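Local coordinates for protein probable uracil-DNA glycosylase (PDB 5X55) that is a probable uracil-DNA glycosylase of a giant virus, a member of the uracil-DNA glycosylase superfamily built round a parallel beta sheet flanked by helices, at residues Thr341-Phe345 against Asn346-His350; Phe292-Gly296 against Ala297-Lys301. All coordinates share one frame; numbering follows the deposited sequence.

In the fold
Two local turns, each leading from a strand into a helix, one leaving the parallel sheet and the other an antiparallel pair of strands, illustrate how a fold closes its loops by different means. Contact 2, 292-296 against 297-301, lies nearer the centre of the chain and joins strand 291-295 to helix 297-303; its chemistry is small and apolar, alanine methyls and a glycine, with a single direct hydrogen bond. Contact 1, 341-345 against 346-350, sits farther out, about 20 Å from the chain centre, leading from strand 338-342 to helix 350-360, and depends on hydroxyls, an amide and a buried ring stack. The centres are about 12 Å apart, and W295 of contact 2 meets F345 and H350 of contact 1, as H300 meets Y342.

Contact 1: Thr341-Phe345 against Asn346-His350; sequences TYPSF and NSVDH
F345 and H350 meet twice, ring on ring and ring on backbone. Beyond CB, the F345 side chain continues through CG, 3.6 Å from H350 NE2, into a ring with that nitrogen over one face, offset toward the rim: CD2 comes within 3.3 Å of H350 NE2, CE2 also approaches NE2, and CZ has NE2 and CD2 of the histidine as near neighbours. The planes of this offset stack differ by 24°. CG stands opposite the backbone N (chi1 178°), leaving the ring beside its own carbonyl carbon. That carbonyl is the second hold, since H350 NE2 donates to F345 O over 2.8 Å, tilted modestly from both the carbonyl and imidazole planes. The turn, with its 3-10 segment, carries the chain from strand 338-342 to helix 350-360, where D349 is the N-cap and its OD1 takes the G352 N-H. Earlier in the turn S344 O accepts two bonds on the same face of its plane, from S347 OG and, well above that plane, from S347 N. S344 OG donates almost straight down the N346 side-chain carbonyl, 3.0 Å from OD1. Outside these bonds, P343 CG packs on V348 CG2 at 3.5 Å.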
ATOM      1  N   THR A 341     -22.530   4.669  -8.164  1.00 27.84           N
ATOM      2  CA  THR A 341     -22.617   4.216  -6.785  1.00 28.01           C
ATOM      3  C   THR A 341     -22.072   2.796  -6.688  1.00 23.09           C
ATOM      4  O   THR A 341     -22.399   1.942  -7.512  1.00 29.90           O
ATOM      5  CB  THR A 341     -24.061   4.289  -6.289  1.00 28.25           C
ATOM      6  OG1 THR A 341     -24.479   5.656  -6.304  1.00 31.06           O
ATOM      7  CG2 THR A 341     -24.164   3.794  -4.867  1.00 28.08           C
ATOM      8  N   TYR A 342     -21.221   2.558  -5.696  1.00 26.00           N
ATOM      9  CA  TYR A 342     -20.586   1.288  -5.382  1.00 23.08           C
ATOM     10  C   TYR A 342     -20.957   0.887  -3.967  1.00 21.10           C
ATOM     11  O   TYR A 342     -21.186   1.756  -3.118  1.00 22.52           O
ATOM     12  CB  TYR A 342     -19.060   1.380  -5.522  1.00 19.23           C
ATOM     13  CG  TYR A 342     -18.674   1.789  -6.917  1.00 20.30           C
ATOM     14  CD1 TYR A 342     -18.473   0.843  -7.905  1.00 19.28           C
ATOM     15  CD2 TYR A 342     -18.565   3.133  -7.263  1.00 22.59           C
ATOM     16  CE1 TYR A 342     -18.142   1.221  -9.197  1.00 23.21           C
ATOM     17  CE2 TYR A 342     -18.244   3.520  -8.553  1.00 23.80           C
ATOM     18  CZ  TYR A 342     -18.037   2.560  -9.517  1.00 22.48           C
ATOM     19  OH  TYR A 342     -17.722   2.935 -10.806  1.00 24.77           O
ATOM     20  N   PRO A 343     -21.042  -0.415  -3.690  1.00 25.62           N
ATOM     21  CA  PRO A 343     -21.565  -0.871  -2.396  1.00 21.02           C
ATOM     22  C   PRO A 343     -20.647  -0.526  -1.234  1.00 22.82           C
ATOM     23  O   PRO A 343     -19.472  -0.188  -1.403  1.00 22.86           O
ATOM     24  CB  PRO A 343     -21.671  -2.392  -2.572  1.00 22.76           C
ATOM     25  CG  PRO A 343     -20.731  -2.719  -3.698  1.00 23.62           C
ATOM     26  CD  PRO A 343     -20.804  -1.536  -4.623  1.00 20.93           C
ATOM     27  N   SER A 344     -21.217  -0.619  -0.032  1.00 20.47           N
ATOM     28  CA  SER A 344     -20.457  -0.407   1.188  1.00 25.03           C
ATOM     29  C   SER A 344     -19.435  -1.524   1.404  1.00 23.87           C
ATOM     30  O   SER A 344     -19.642  -2.680   1.023  1.00 17.75           O
ATOM     31  CB  SER A 344     -21.384  -0.331   2.403  1.00 21.59           C
ATOM     32  OG  SER A 344     -21.972  -1.584   2.666  1.00 24.29           O
ATOM     33  N   PHE A 345     -18.335  -1.160   2.062  1.00 25.94           N
ATOM     34  CA  PHE A 345     -17.264  -2.111   2.316  1.00 18.83           C
ATOM     35  C   PHE A 345     -17.778  -3.361   3.015  1.00 19.92           C
ATOM     36  O   PHE A 345     -17.435  -4.482   2.625  1.00 22.06           O
ATOM     37  CB  PHE A 345     -16.164  -1.454   3.155  1.00 20.62           C
ATOM     38  CG  PHE A 345     -15.036  -2.394   3.491  1.00 21.95           C
ATOM     39  CD1 PHE A 345     -15.096  -3.206   4.632  1.00 16.99           C
ATOM     40  CD2 PHE A 345     -13.944  -2.512   2.631  1.00 18.27           C
ATOM     41  CE1 PHE A 345     -14.063  -4.092   4.915  1.00 19.71           C
ATOM     42  CE2 PHE A 345     -12.913  -3.396   2.902  1.00 15.34           C
ATOM     43  CZ  PHE A 345     -12.964  -4.181   4.052  1.00 17.60           C
ATOM     44  N   ASN A 346     -18.584  -3.193   4.062  1.00 18.36           N
ATOM     45  CA  ASN A 346     -18.935  -4.351   4.875  1.00 27.12           C
ATOM     46  C   ASN A 346     -19.980  -5.255   4.228  1.00 23.48           C
ATOM     47  O   ASN A 346     -20.304  -6.294   4.803  1.00 30.27           O
ATOM     48  CB  ASN A 346     -19.397  -3.929   6.288  1.00 27.03           C
ATOM     49  CG  ASN A 346     -20.673  -3.076   6.301  1.00 34.35           C
ATOM     50  OD1 ASN A 346     -21.291  -2.800   5.268  1.00 35.30           O
ATOM     51  ND2 ASN A 346     -21.075  -2.665   7.503  1.00 37.84           N
ATOM     52  N   SER A 347     -20.489  -4.911   3.047  1.00 22.49           N
ATOM     53  CA  SER A 347     -21.461  -5.749   2.357  1.00 28.62           C
ATOM     54  C   SER A 347     -20.853  -6.595   1.241  1.00 24.53           C
ATOM     55  O   SER A 347     -21.549  -7.458   0.702  1.00 27.25           O
ATOM     56  CB  SER A 347     -22.593  -4.882   1.775  1.00 20.67           C
ATOM     57  OG  SER A 347     -22.161  -4.209   0.603  1.00 24.97           O
ATOM     58  N   VAL A 348     -19.583  -6.377   0.881  1.00 24.54           N
ATOM     59  CA  VAL A 348     -18.930  -7.077  -0.224  1.00 20.35           C
ATOM     60  C   VAL A 348     -17.999  -8.130   0.344  1.00 21.12           C
ATOM     61  O   VAL A 348     -17.308  -7.898   1.347  1.00 20.82           O
ATOM     62  CB  VAL A 348     -18.141  -6.104  -1.127  1.00 25.71           C
ATOM     63  CG1 VAL A 348     -17.461  -6.856  -2.273  1.00 19.37           C
ATOM     64  CG2 VAL A 348     -19.031  -4.995  -1.661  1.00 23.66           C
ATOM     65  N   ASP A 349     -17.970  -9.296  -0.296  1.00 18.92           N
ATOM     66  CA  ASP A 349     -17.028 -10.337   0.097  1.00 19.89           C
ATOM     67  C   ASP A 349     -15.757 -10.144  -0.729  1.00 20.52           C
ATOM     68  O   ASP A 349     -15.487 -10.872  -1.685  1.00 19.94           O
ATOM     69  CB  ASP A 349     -17.649 -11.707  -0.098  1.00 21.57           C
ATOM     70  CG  ASP A 349     -16.754 -12.837   0.363  1.00 21.13           C
ATOM     71  OD1 ASP A 349     -15.694 -12.585   0.967  1.00 21.69           O
ATOM     72  OD2 ASP A 349     -17.141 -13.999   0.147  1.00 21.94           O
ATOM     73  N   HIS A 350     -14.968  -9.131  -0.337  1.00 17.09           N
ATOM     74  CA  HIS A 350     -13.762  -8.777  -1.089  1.00 19.10           C
ATOM     75  C   HIS A 350     -12.851  -9.981  -1.292  1.00 19.34           C
ATOM     76  O   HIS A 350     -12.407 -10.263  -2.414  1.00 17.36           O
ATOM     77  CB  HIS A 350     -12.996  -7.675  -0.370  1.00 13.60           C
ATOM     78  CG  HIS A 350     -13.866  -6.549   0.084  1.00 19.86           C
ATOM     79  ND1 HIS A 350     -14.153  -5.463  -0.712  1.00 16.22           N
ATOM     80  CD2 HIS A 350     -14.533  -6.354   1.245  1.00 19.53           C
ATOM     81  CE1 HIS A 350     -14.959  -4.647  -0.063  1.00 19.87           C
ATOM     82  NE2 HIS A 350     -15.195  -5.158   1.132  1.00 22.52           N
TER
HETATM   83  O   HOH W   1     -24.212  -1.578  -0.307  1.00 37.66           O

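Contact 2: Phe292-Gly296 against Ala297-Lys301; sequences FVAWG and AHAHK
A294 is where segment 292-296 first meets the helix that follows it. Its methyl points at the helix, CB lying 3.8 Å from H300 CA and little farther from H300 N, with the CB of A299 at 4.4 Å. Two alanines and the root of a histidine thus form a small apolar seam, letting the backbones pass close: the axes of the strand and the first helical turn approach to 5.9 Å, at 145° between their directions. Next along, W295 sends its indole away from the helix, to the other side of the strand, where V293 CG1 lies over one face and where F345, H350 and F209 meet the ring edge-to-face. Its backbone stays in the contact, since the A299 methyl packs 3.7 Å from W295 O. This is the strand-to-helix turn of a beta-alpha-beta unit, in which strand 291-295 passes through helix 297-303 to the neighbouring parallel strand 312-316. A water bridges the turn, donating to W295 O over 2.7 Å and accepting from A299 N over 3.0 Å, and so gives one N-H of the first helical turn a partner. G296 follows and is the N-cap residue. Its phi of 95° would press a side chain against the preceding carbonyl oxygen, a conflict that glycine avoids. G296 O then accepts the H300 N-H over 3.1 Å, with the donor tilted slightly from the carbonyl plane, while H300 CB sits 3.4 Å from the same oxygen. Because H300 CG lies opposite its backbone N (chi1 -179°), the imidazole extends beyond this seam: ND1 is hydrogen-bonded to S330 OG, and the ring meets Y342 edge-to-face.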
ATOM      1  N   PHE A 292      -7.115  -5.915  -8.821  1.00 16.27           N
ATOM      2  CA  PHE A 292      -7.057  -4.597  -8.204  1.00 17.93           C
ATOM      3  C   PHE A 292      -8.268  -4.419  -7.298  1.00 20.44           C
ATOM      4  O   PHE A 292      -9.416  -4.580  -7.739  1.00 18.90           O
ATOM      5  CB  PHE A 292      -7.014  -3.481  -9.260  1.00 17.67           C
ATOM      6  CG  PHE A 292      -5.682  -3.342  -9.938  1.00 17.15           C
ATOM      7  CD1 PHE A 292      -5.339  -4.169 -10.995  1.00 15.58           C
ATOM      8  CD2 PHE A 292      -4.757  -2.393  -9.496  1.00 18.62           C
ATOM      9  CE1 PHE A 292      -4.100  -4.063 -11.619  1.00 17.95           C
ATOM     10  CE2 PHE A 292      -3.500  -2.271 -10.109  1.00 18.67           C
ATOM     11  CZ  PHE A 292      -3.169  -3.116 -11.174  1.00 20.94           C
ATOM     12  N   VAL A 293      -8.006  -4.094  -6.036  1.00 17.73           N
ATOM     13  CA  VAL A 293      -9.035  -3.863  -5.030  1.00 15.81           C
ATOM     14  C   VAL A 293      -9.074  -2.370  -4.743  1.00 21.81           C
ATOM     15  O   VAL A 293      -8.076  -1.798  -4.283  1.00 21.75           O
ATOM     16  CB  VAL A 293      -8.751  -4.664  -3.754  1.00 16.70           C
ATOM     17  CG1 VAL A 293      -9.785  -4.368  -2.719  1.00 14.18           C
ATOM     18  CG2 VAL A 293      -8.709  -6.128  -4.063  1.00 14.14           C
ATOM     19  N   ALA A 294     -10.218  -1.737  -5.023  1.00 17.74           N
ATOM     20  CA  ALA A 294     -10.378  -0.291  -4.888  1.00 19.46           C
ATOM     21  C   ALA A 294     -11.319   0.003  -3.718  1.00 20.70           C
ATOM     22  O   ALA A 294     -12.543  -0.103  -3.846  1.00 20.76           O
ATOM     23  CB  ALA A 294     -10.898   0.322  -6.190  1.00 18.39           C
ATOM     24  N   TRP A 295     -10.746   0.379  -2.576  1.00 16.38           N
ATOM     25  CA  TRP A 295     -11.524   0.755  -1.407  1.00 18.63           C
ATOM     26  C   TRP A 295     -11.529   2.289  -1.293  1.00 21.67           C
ATOM     27  O   TRP A 295     -10.517   2.900  -0.923  1.00 16.42           O
ATOM     28  CB  TRP A 295     -10.945   0.095  -0.162  1.00 16.79           C
ATOM     29  CG  TRP A 295     -11.072  -1.426  -0.090  1.00 16.73           C
ATOM     30  CD1 TRP A 295     -12.017  -2.222  -0.689  1.00 15.32           C
ATOM     31  CD2 TRP A 295     -10.212  -2.315   0.652  1.00 17.36           C
ATOM     32  NE1 TRP A 295     -11.795  -3.552  -0.359  1.00 16.77           N
ATOM     33  CE2 TRP A 295     -10.695  -3.629   0.460  1.00 14.97           C
ATOM     34  CE3 TRP A 295      -9.083  -2.118   1.462  1.00 16.01           C
ATOM     35  CZ2 TRP A 295     -10.087  -4.737   1.038  1.00 14.65           C
ATOM     36  CZ3 TRP A 295      -8.478  -3.233   2.050  1.00 17.14           C
ATOM     37  CH2 TRP A 295      -8.981  -4.523   1.825  1.00 15.88           C
ATOM     38  N   GLY A 296     -12.672   2.908  -1.600  1.00 19.22           N
ATOM     39  CA  GLY A 296     -12.789   4.348  -1.588  1.00 19.18           C
ATOM     40  C   GLY A 296     -12.570   4.972  -2.961  1.00 18.98           C
ATOM     41  O   GLY A 296     -12.085   4.347  -3.911  1.00 19.63           O
ATOM     42  N   ALA A 297     -12.935   6.252  -3.052  1.00 19.73           N
ATOM     43  CA  ALA A 297     -12.989   6.934  -4.346  1.00 20.72           C
ATOM     44  C   ALA A 297     -11.599   7.202  -4.913  1.00 15.62           C
ATOM     45  O   ALA A 297     -11.380   7.087  -6.126  1.00 18.35           O
ATOM     46  CB  ALA A 297     -13.774   8.240  -4.201  1.00 22.56           C
ATOM     47  N   HIS A 298     -10.648   7.548  -4.052  1.00 17.10           N
ATOM     48  CA  HIS A 298      -9.279   7.792  -4.493  1.00 18.63           C
ATOM     49  C   HIS A 298      -8.642   6.538  -5.111  1.00 16.28           C
ATOM     50  O   HIS A 298      -8.070   6.585  -6.211  1.00 15.99           O
ATOM     51  CB  HIS A 298      -8.453   8.291  -3.304  1.00 19.55           C
ATOM     52  CG  HIS A 298      -7.004   8.417  -3.618  1.00 23.96           C
ATOM     53  ND1 HIS A 298      -6.502   9.451  -4.378  1.00 26.61           N
ATOM     54  CD2 HIS A 298      -5.960   7.596  -3.355  1.00 26.08           C
ATOM     55  CE1 HIS A 298      -5.200   9.281  -4.539  1.00 29.38           C
ATOM     56  NE2 HIS A 298      -4.846   8.167  -3.924  1.00 28.76           N
ATOM     57  N   ALA A 299      -8.723   5.405  -4.411  1.00 16.42           N
ATOM     58  CA  ALA A 299      -8.190   4.163  -4.969  1.00 19.63           C
ATOM     59  C   ALA A 299      -8.895   3.808  -6.276  1.00 19.05           C
ATOM     60  O   ALA A 299      -8.270   3.294  -7.212  1.00 18.91           O
ATOM     61  CB  ALA A 299      -8.319   3.034  -3.942  1.00 14.34           C
ATOM     62  N   HIS A 300     -10.193   4.116  -6.367  1.00 20.05           N
ATOM     63  CA  HIS A 300     -10.970   3.811  -7.563  1.00 19.13           C
ATOM     64  C   HIS A 300     -10.517   4.649  -8.755  1.00 19.08           C
ATOM     65  O   HIS A 300     -10.392   4.134  -9.886  1.00 17.44           O
ATOM     66  CB  HIS A 300     -12.447   4.048  -7.273  1.00 17.15           C
ATOM     67  CG  HIS A 300     -13.335   3.737  -8.434  1.00 22.96           C
ATOM     68  ND1 HIS A 300     -14.320   4.596  -8.873  1.00 19.58           N
ATOM     69  CD2 HIS A 300     -13.371   2.665  -9.260  1.00 19.44           C
ATOM     70  CE1 HIS A 300     -14.938   4.055  -9.905  1.00 21.57           C
ATOM     71  NE2 HIS A 300     -14.385   2.883 -10.158  1.00 19.74           N
ATOM     72  N   LYS A 301     -10.280   5.942  -8.524  1.00 16.64           N
ATOM     73  CA  LYS A 301      -9.673   6.758  -9.564  1.00 20.30           C
ATOM     74  C   LYS A 301      -8.383   6.118 -10.035  1.00 21.61           C
ATOM     75  O   LYS A 301      -8.179   5.923 -11.239  1.00 22.19           O
ATOM     76  CB  LYS A 301      -9.415   8.178  -9.065  1.00 20.92           C
ATOM     77  CG  LYS A 301      -8.507   8.965 -10.017  1.00 27.86           C
ATOM     78  CD  LYS A 301      -8.596  10.471  -9.788  1.00 30.28           C
ATOM     79  CE  LYS A 301      -7.832  10.903  -8.536  1.00 35.10           C
ATOM     80  NZ  LYS A 301      -6.379  10.600  -8.656  1.00 29.85           N
TER
HETATM   81  O   HOH W   2      -9.698   5.363  -1.610  1.00 23.79           O